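Local coordinates for hypothetical protein MG376 homolog (Mycoplasma pneumoniae, PDB 2HQL) that binds single-stranded DNA, probably through an OB-fold domain, though its precise cellular role is not established, at residues Ile50-Gly54 / Gln55-Glu59. Numbering follows the deposited sequence.
Sequences IYANG and QLAYE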
# COMPACT_ATOMS: atom_id res chain seq x y z
N ILE A 50 -0.64 4.94 8.88
CA ILE A 50 -2.05 4.99 8.54
C ILE A 50 -2.63 6.23 9.20
O ILE A 50 -2.03 6.79 10.12
CB ILE A 50 -2.77 3.72 9.07
CG1 ILE A 50 -2.66 3.63 10.59
CG2 ILE A 50 -2.14 2.48 8.46
CD1 ILE A 50 -3.46 2.50 11.18
N TYR A 51 -3.78 6.69 8.71
CA TYR A 51 -4.42 7.87 9.29
C TYR A 51 -5.92 7.81 9.13
O TYR A 51 -6.44 6.92 8.46
CB TYR A 51 -3.89 9.17 8.68
CG TYR A 51 -4.25 9.41 7.23
CD1 TYR A 51 -3.45 8.92 6.20
CD2 TYR A 51 -5.40 10.12 6.88
CE1 TYR A 51 -3.78 9.14 4.85
CE2 TYR A 51 -5.74 10.34 5.54
CZ TYR A 51 -4.92 9.84 4.53
OH TYR A 51 -5.25 10.04 3.21
N ALA A 52 -6.61 8.78 9.74
CA ALA A 52 -8.07 8.87 9.67
C ALA A 52 -8.51 10.31 9.93
O ALA A 52 -7.81 11.08 10.57
CB ALA A 52 -8.70 7.94 10.68
N ASN A 53 -9.68 10.65 9.41
CA ASN A 53 -10.25 11.98 9.57
C ASN A 53 -11.62 11.92 10.25
O ASN A 53 -12.20 10.85 10.41
CB ASN A 53 -10.39 12.64 8.20
CG ASN A 53 -9.06 13.06 7.62
OD1 ASN A 53 -8.53 14.11 7.97
ND2 ASN A 53 -8.52 12.23 6.75
N GLY A 54 -12.11 13.09 10.65
CA GLY A 54 -13.42 13.21 11.29
C GLY A 54 -13.70 12.34 12.49
O GLY A 54 -12.88 12.23 13.41
N GLN A 55 -14.88 11.73 12.51
CA GLN A 55 -15.25 10.86 13.61
C GLN A 55 -14.23 9.74 13.79
O GLN A 55 -13.75 9.49 14.90
CB GLN A 55 -16.62 10.22 13.37
CG GLN A 55 -17.80 11.18 13.45
CD GLN A 55 -19.09 10.47 13.84
OE1 GLN A 55 -20.17 11.07 13.81
NE2 GLN A 55 -18.99 9.20 14.21
N LEU A 56 -13.91 9.08 12.68
CA LEU A 56 -12.98 7.95 12.67
C LEU A 56 -11.57 8.26 13.19
O LEU A 56 -10.83 7.35 13.54
CB LEU A 56 -12.92 7.36 11.25
CG LEU A 56 -12.21 6.02 11.01
CD1 LEU A 56 -12.68 4.98 12.01
CD2 LEU A 56 -12.50 5.56 9.58
N ALA A 57 -11.19 9.54 13.24
CA ALA A 57 -9.88 9.92 13.76
C ALA A 57 -9.93 9.73 15.27
O ALA A 57 -8.97 9.29 15.90
CB ALA A 57 -9.57 11.38 13.43
N TYR A 58 -11.08 10.07 15.84
CA TYR A 58 -11.31 9.95 17.27
C TYR A 58 -11.54 8.51 17.70
O TYR A 58 -11.28 8.16 18.85
CB TYR A 58 -12.50 10.82 17.65
CG TYR A 58 -12.12 12.28 17.68
CD1 TYR A 58 -11.38 12.79 18.75
CD2 TYR A 58 -12.48 13.13 16.64
CE1 TYR A 58 -11.01 14.13 18.78
CE2 TYR A 58 -12.11 14.48 16.67
CZ TYR A 58 -11.38 14.97 17.74
OH TYR A 58 -11.02 16.30 17.79
N GLU A 59 -12.03 7.68 16.77
CA GLU A 59 -12.22 6.26 17.03
C GLU A 59 -10.82 5.65 17.07
O GLU A 59 -10.50 4.82 17.92
CB GLU A 59 -12.99 5.60 15.89
CG GLU A 59 -14.42 6.04 15.71
CD GLU A 59 -15.06 5.41 14.50
OE1 GLU A 59 -15.02 4.16 14.39
OE2 GLU A 59 -15.61 6.15 13.65
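Ala52 and Ala57 face each other where a strand ends and a helix begins. This is a local contact round a sharp bend. The axes of strand 50-53 and helix 55-59 come within 5.5 Å, and their N-to-C directions differ by 130°. The inner side of the bend is tightly packed. The methyl CB of Ala52 lies 3.6 Å from Leu56 O and 4.0 Å from Leu56 CG. Leu56 turns CG anti to its backbone N (chi1 -169°), which sets the branch carbon beside the methyl of Ala52. CB of Ala57 points back at the strand and sits 3.4 Å from Ala52 O. It is equally close to Gly54 O, so the methyl rests against two carbonyls. With both facing residues alanine, the two backbones come close, and their CA atoms are 4.6 Å apart.

Ala57 N bonds back across the bend: to Gly54 O at 3.2 Å, with the donor above the carbonyl plane, and more weakly to Asn53 O. Gly54 makes the turn with a positive phi, which favours glycine. The protein has an OB fold, in which a helix commonly links the third and fourth strands of the barrel. Helix 54-64 has that place here, between strands 42-53 and 69-81. Further contacts hold the inner side to the sheet: Ala57 touches Phe29, and Leu56 touches Ile96.

The outer side is looser. Asn53 and Gln55 are exposed, and their CB atoms set off away from the facing segment. Of the Gln55 side chain only CB comes near the preceding residues; beyond CG the chain runs on extended. Tyr58 is also exposed, but the edge of its ring meets Gly54 O, with CD2 at 3.4 Å. The same ring meets that of Trp22, the two planes inclined at about 45°.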